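Local coordinates for NO-binding heme-dependent sensor protein (Shewanella oneidensis, PDB 4U9B) that binds heme and, through it, nitric oxide, consistent with a role as an H-NOX gas sensor in signalling, at residues V85-V95 / L146-I157. Numbering follows the deposited sequence.
With HEM (protoporphyrin IX containing Fe), chain B.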
loop_
_atom_site.group_PDB
_atom_site.type_symbol
_atom_site.label_atom_id
_atom_site.label_comp_id
_atom_site.label_asym_id
_atom_site.label_seq_id
_atom_site.Cartn_x
_atom_site.Cartn_y
_atom_site.Cartn_z
ATOM N N VAL A 85 3.817 9.312 -10.849
ATOM C CA VAL A 85 4.618 8.141 -11.185
ATOM C C VAL A 85 5.504 8.411 -12.401
ATOM O O VAL A 85 6.626 7.912 -12.475
ATOM C CB VAL A 85 3.726 6.914 -11.454
ATOM C CG1 VAL A 85 4.569 5.694 -11.813
ATOM C CG2 VAL A 85 2.873 6.610 -10.235
ATOM N N ASP A 86 5.002 9.205 -13.346
ATOM C CA ASP A 86 5.755 9.538 -14.556
ATOM C C ASP A 86 7.054 10.286 -14.254
ATOM O O ASP A 86 7.919 10.414 -15.120
ATOM C CB ASP A 86 4.901 10.383 -15.507
ATOM C CG ASP A 86 3.817 9.577 -16.205
ATOM O OD1 ASP A 86 3.872 8.330 -16.173
ATOM O OD2 ASP A 86 2.910 10.200 -16.797
ATOM N N LYS A 87 7.188 10.787 -13.032
ATOM C CA LYS A 87 8.394 11.504 -12.632
ATOM C C LYS A 87 9.621 10.598 -12.545
ATOM O O LYS A 87 10.750 11.086 -12.482
ATOM C CB LYS A 87 8.184 12.185 -11.279
ATOM C CG LYS A 87 7.253 13.381 -11.312
ATOM C CD LYS A 87 7.209 14.057 -9.955
ATOM C CE LYS A 87 6.649 15.462 -10.043
ATOM N NZ LYS A 87 6.883 16.203 -8.776
ATOM N N PHE A 88 9.397 9.286 -12.545
ATOM C CA PHE A 88 10.465 8.317 -12.299
ATOM C C PHE A 88 10.769 7.464 -13.524
ATOM O O PHE A 88 9.865 6.903 -14.145
ATOM C CB PHE A 88 10.090 7.424 -11.119
ATOM C CG PHE A 88 9.798 8.188 -9.865
ATOM C CD1 PHE A 88 10.826 8.762 -9.137
ATOM C CD2 PHE A 88 8.496 8.345 -9.420
ATOM C CE1 PHE A 88 10.564 9.472 -7.985
ATOM C CE2 PHE A 88 8.227 9.054 -8.266
ATOM C CZ PHE A 88 9.263 9.618 -7.547
ATOM N N ASP A 89 12.055 7.366 -13.854
ATOM C CA ASP A 89 12.509 6.632 -15.031
ATOM C C ASP A 89 12.716 5.146 -14.758
ATOM O O ASP A 89 12.740 4.338 -15.689
ATOM C CB ASP A 89 13.816 7.236 -15.553
ATOM C CG ASP A 89 13.609 8.567 -16.249
ATOM O OD1 ASP A 89 12.672 8.674 -17.068
ATOM O OD2 ASP A 89 14.386 9.507 -15.978
ATOM N N ASP A 90 12.875 4.785 -13.488
ATOM C CA ASP A 90 13.145 3.399 -13.124
ATOM C C ASP A 90 12.721 3.087 -11.693
ATOM O O ASP A 90 12.364 3.984 -10.926
ATOM C CB ASP A 90 14.633 3.087 -13.308
ATOM C CG ASP A 90 15.534 4.094 -12.619
ATOM O OD1 ASP A 90 15.368 4.318 -11.403
ATOM O OD2 ASP A 90 16.409 4.670 -13.299
ATOM N N PHE A 91 12.775 1.805 -11.348
ATOM C CA PHE A 91 12.332 1.322 -10.044
ATOM C C PHE A 91 13.091 1.972 -8.890
ATOM O O PHE A 91 12.481 2.435 -7.927
ATOM C CB PHE A 91 12.484 -0.199 -9.982
ATOM C CG PHE A 91 12.156 -0.794 -8.642
ATOM C CD1 PHE A 91 10.839 -0.985 -8.255
ATOM C CD2 PHE A 91 13.165 -1.180 -7.776
ATOM C CE1 PHE A 91 10.536 -1.536 -7.024
ATOM C CE2 PHE A 91 12.869 -1.735 -6.544
ATOM C CZ PHE A 91 11.552 -1.913 -6.167
ATOM N N THR A 92 14.417 2.014 -8.989
ATOM C CA THR A 92 15.241 2.558 -7.912
ATOM C C THR A 92 14.912 4.024 -7.646
ATOM O O THR A 92 14.852 4.453 -6.492
ATOM C CB THR A 92 16.743 2.429 -8.231
ATOM O OG1 THR A 92 17.085 1.046 -8.381
ATOM C CG2 THR A 92 17.595 3.031 -7.116
ATOM N N SER A 93 14.702 4.787 -8.716
ATOM C CA SER A 93 14.376 6.204 -8.599
ATOM C C SER A 93 13.068 6.403 -7.840
ATOM O O SER A 93 12.963 7.288 -6.991
ATOM C CB SER A 93 14.277 6.853 -9.983
ATOM O OG SER A 93 15.416 6.557 -10.771
ATOM N N LEU A 94 12.076 5.572 -8.148
ATOM C CA LEU A 94 10.771 5.659 -7.495
ATOM C C LEU A 94 10.896 5.400 -5.999
ATOM O O LEU A 94 10.429 6.195 -5.185
ATOM C CB LEU A 94 9.785 4.668 -8.120
ATOM C CG LEU A 94 8.316 4.790 -7.687
ATOM C CD1 LEU A 94 7.399 4.279 -8.787
ATOM C CD2 LEU A 94 8.030 4.036 -6.386
ATOM N N VAL A 95 11.523 4.283 -5.643
ATOM C CA VAL A 95 11.646 3.884 -4.244
ATOM C C VAL A 95 12.417 4.923 -3.435
ATOM O O VAL A 95 12.018 5.284 -2.327
ATOM C CB VAL A 95 12.346 2.518 -4.111
ATOM C CG1 VAL A 95 12.501 2.129 -2.642
ATOM C CG2 VAL A 95 11.560 1.450 -4.856
ATOM N N LEU A 146 5.782 -2.283 -3.313
ATOM C CA LEU A 146 7.111 -2.343 -3.906
ATOM C C LEU A 146 7.142 -3.358 -5.040
ATOM O O LEU A 146 7.722 -3.101 -6.094
ATOM C CB LEU A 146 8.156 -2.690 -2.844
ATOM C CG LEU A 146 8.481 -1.553 -1.871
ATOM C CD1 LEU A 146 9.136 -2.095 -0.612
ATOM C CD2 LEU A 146 9.387 -0.524 -2.540
ATOM N N PHE A 147 6.510 -4.508 -4.828
ATOM C CA PHE A 147 6.421 -5.517 -5.875
ATOM C C PHE A 147 5.586 -4.993 -7.039
ATOM O O PHE A 147 5.881 -5.268 -8.201
ATOM C CB PHE A 147 5.821 -6.815 -5.329
ATOM C CG PHE A 147 6.799 -7.664 -4.569
ATOM C CD1 PHE A 147 7.835 -8.309 -5.229
ATOM C CD2 PHE A 147 6.677 -7.835 -3.201
ATOM C CE1 PHE A 147 8.735 -9.095 -4.536
ATOM C CE2 PHE A 147 7.575 -8.627 -2.503
ATOM C CZ PHE A 147 8.604 -9.254 -3.173
ATOM N N GLY A 148 4.542 -4.235 -6.719
ATOM C CA GLY A 148 3.711 -3.624 -7.740
ATOM C C GLY A 148 4.511 -2.641 -8.573
ATOM O O GLY A 148 4.400 -2.616 -9.800
ATOM N N ALA A 149 5.319 -1.831 -7.899
ATOM C CA ALA A 149 6.166 -0.855 -8.572
ATOM C C ALA A 149 7.213 -1.560 -9.425
ATOM O O ALA A 149 7.568 -1.089 -10.502
ATOM C CB ALA A 149 6.837 0.055 -7.558
ATOM N N ALA A 150 7.704 -2.693 -8.934
ATOM C CA ALA A 150 8.681 -3.480 -9.673
ATOM C C ALA A 150 8.072 -3.996 -10.979
ATOM O O ALA A 150 8.680 -3.878 -12.045
ATOM C CB ALA A 150 9.183 -4.627 -8.820
ATOM N N GLN A 151 6.867 -4.554 -10.890
ATOM C CA GLN A 151 6.136 -5.020 -12.070
ATOM C C GLN A 151 5.974 -3.909 -13.100
ATOM O O GLN A 151 6.206 -4.112 -14.293
ATOM C CB GLN A 151 4.757 -5.548 -11.670
ATOM C CG GLN A 151 4.726 -7.027 -11.313
ATOM C CD GLN A 151 4.791 -7.933 -12.531
ATOM O OE1 GLN A 151 4.685 -7.475 -13.670
ATOM N NE2 GLN A 151 4.964 -9.230 -12.295
ATOM N N HIS A 152 5.566 -2.739 -12.621
ATOM C CA HIS A 152 5.380 -1.562 -13.461
ATOM C C HIS A 152 6.616 -1.262 -14.308
ATOM O O HIS A 152 6.505 -0.965 -15.497
ATOM C CB HIS A 152 5.041 -0.357 -12.582
ATOM C CG HIS A 152 4.857 0.920 -13.340
ATOM N ND1 HIS A 152 3.688 1.233 -14.001
ATOM C CD2 HIS A 152 5.689 1.969 -13.532
ATOM C CE1 HIS A 152 3.811 2.418 -14.571
ATOM N NE2 HIS A 152 5.017 2.887 -14.301
ATOM N N PHE A 153 7.791 -1.354 -13.691
ATOM C CA PHE A 153 9.047 -1.039 -14.368
ATOM C C PHE A 153 9.713 -2.268 -14.985
ATOM O O PHE A 153 10.856 -2.195 -15.437
ATOM C CB PHE A 153 10.018 -0.369 -13.391
ATOM C CG PHE A 153 9.675 1.057 -13.082
ATOM C CD1 PHE A 153 9.875 2.051 -14.027
ATOM C CD2 PHE A 153 9.163 1.409 -11.846
ATOM C CE1 PHE A 153 9.565 3.366 -13.746
ATOM C CE2 PHE A 153 8.852 2.723 -11.560
ATOM C CZ PHE A 153 9.052 3.703 -12.511
ATOM N N GLN A 154 9.000 -3.390 -15.003
ATOM C CA GLN A 154 9.519 -4.629 -15.581
ATOM C C GLN A 154 10.803 -5.070 -14.886
ATOM O O GLN A 154 11.679 -5.676 -15.505
ATOM C CB GLN A 154 9.776 -4.460 -17.082
ATOM C CG GLN A 154 8.582 -3.953 -17.870
ATOM C CD GLN A 154 7.453 -4.960 -17.929
ATOM O OE1 GLN A 154 7.600 -6.103 -17.499
ATOM N NE2 GLN A 154 6.315 -4.538 -18.469
ATOM N N GLN A 155 10.900 -4.756 -13.598
ATOM C CA GLN A 155 12.082 -5.059 -12.803
ATOM C C GLN A 155 11.794 -6.210 -11.847
ATOM O O GLN A 155 10.807 -6.177 -11.120
ATOM C CB GLN A 155 12.520 -3.814 -12.023
ATOM C CG GLN A 155 13.735 -4.016 -11.129
ATOM C CD GLN A 155 14.982 -4.354 -11.919
ATOM O OE1 GLN A 155 15.588 -3.484 -12.546
ATOM N NE2 GLN A 155 15.368 -5.623 -11.901
ATOM N N LYS A 156 12.644 -7.231 -11.853
ATOM C CA LYS A 156 12.509 -8.321 -10.893
ATOM C C LYS A 156 13.208 -7.945 -9.592
ATOM O O LYS A 156 14.313 -7.406 -9.615
ATOM C CB LYS A 156 13.091 -9.622 -11.449
ATOM C CG LYS A 156 12.884 -10.812 -10.527
ATOM C CD LYS A 156 13.536 -12.072 -11.066
ATOM C CE LYS A 156 13.263 -13.266 -10.160
ATOM N NZ LYS A 156 13.600 -12.992 -8.733
ATOM N N ILE A 157 12.560 -8.216 -8.462
ATOM C CA ILE A 157 13.138 -7.905 -7.158
ATOM C C ILE A 157 12.936 -9.028 -6.148
ATOM O O ILE A 157 12.096 -9.911 -6.330
ATOM C CB ILE A 157 12.547 -6.600 -6.566
ATOM C CG1 ILE A 157 11.043 -6.741 -6.290
ATOM C CG2 ILE A 157 12.801 -5.432 -7.507
ATOM C CD1 ILE A 157 10.483 -5.652 -5.392
HETATM C CHA HEM B . -0.527 5.266 1.740
HETATM C CHB HEM B . 3.687 3.052 0.871
HETATM C CHC HEM B . 3.634 4.638 -3.687
HETATM C CHD HEM B . 0.130 7.751 -2.443
HETATM C C1A HEM B . 0.523 4.386 1.823
HETATM C C2A HEM B . 0.635 3.267 2.737
HETATM C C3A HEM B . 1.800 2.660 2.487
HETATM C C4A HEM B . 2.463 3.368 1.415
HETATM C CMA HEM B . 2.368 1.418 3.196
HETATM C CAA HEM B . -0.402 2.849 3.805
HETATM C CBA HEM B . -0.454 3.868 4.946
HETATM C CGA HEM B . 0.557 3.593 6.038
HETATM O O1A HEM B . 0.574 4.363 7.038
HETATM O O2A HEM B . 1.350 2.620 5.934
HETATM C C1B HEM B . 4.021 3.232 -0.449
HETATM C C2B HEM B . 5.100 2.571 -1.149
HETATM C C3B HEM B . 5.098 3.020 -2.418
HETATM C C4B HEM B . 3.997 3.958 -2.547
HETATM C CMB HEM B . 6.046 1.569 -0.450
HETATM C CAB HEM B . 6.010 2.652 -3.612
HETATM C CBB HEM B . 6.740 1.534 -3.672
HETATM C C1C HEM B . 2.679 5.631 -3.754
HETATM C C2C HEM B . 2.340 6.396 -4.933
HETATM C C3C HEM B . 1.381 7.274 -4.615
HETATM C C4C HEM B . 1.066 7.084 -3.204
HETATM C CMC HEM B . 3.003 6.213 -6.314
HETATM C CAC HEM B . 0.758 8.264 -5.633
HETATM C CBC HEM B . -0.008 9.301 -5.278
HETATM C C1D HEM B . -0.427 7.307 -1.264
HETATM C C2D HEM B . -1.672 7.795 -0.720
HETATM C C3D HEM B . -1.876 7.022 0.581
HETATM C C4D HEM B . -0.736 6.146 0.701
HETATM C CMD HEM B . -2.607 8.859 -1.326
HETATM C CAD HEM B . -3.052 7.143 1.565
HETATM C CBD HEM B . -2.751 8.203 2.620
HETATM C CGD HEM B . -3.919 8.285 3.568
HETATM O O1D HEM B . -4.697 7.302 3.624
HETATM O O2D HEM B . -4.074 9.324 4.266
HETATM N NA HEM B . 1.654 4.413 1.024
HETATM N NB HEM B . 3.368 4.066 -1.326
HETATM N NC HEM B . 1.881 6.078 -2.717
HETATM N ND HEM B . 0.093 6.341 -0.402
HETATM FE FE HEM B . 1.865 5.373 -0.773
HETATM O O HOH W 1 6.829 5.538 -15.121
#
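Phe153 packs against the backbone of Phe91 where the short helix 91-95 meets the C-terminal end of helix 146-152 in this H-NOX domain, the two helix axes running roughly antiparallel, at 145°. A Schellman motif ends the second helix, with Gln154 at positive phi, and Phe153 sits just before that residue. The Phe153 ring lies flat against the backbone that starts helix 91-95: Asp90 C is over the ring centre, 3.6 Å above the plane, and Phe91 N lies over the same face nearer the rim. His152 CD2 covers the opposite face, while the rim meets Phe88 O and Leu94 CD1, the latter 3.5 Å from Phe153 CE2. Without this ring, as with an alanine here, the first turn of helix 91-95 and the Leu94 methyl would probably lose their packing surface. Asp90 is the N-cap of that helix, its OD1 accepting from Ser93 N.

Phe91, with CG anti to its backbone N (chi1 175°), sends its ring away from Phe153, against helix 146-152 and strand 156-163. At the ring edge CE1 meets Leu146 O at 3.4 Å; the same carbon also touches Ala150 CB. Ile157 CG2 makes a CH-pi contact over one face, 4.2 Å from the centroid. Ile176 of strand 172-179 also touches this ring. Farther along helix 91-95, Val95 CG2 meets Leu146 CD2 at 3.7 Å, the two side chains crossing at about a right angle. The side of the contact facing the heme helps line its pocket: Leu94 CD2 packs on the heme vinyl carbon CAB, and Leu146 CD2 lies 3.5 Å from CBB of the same vinyl.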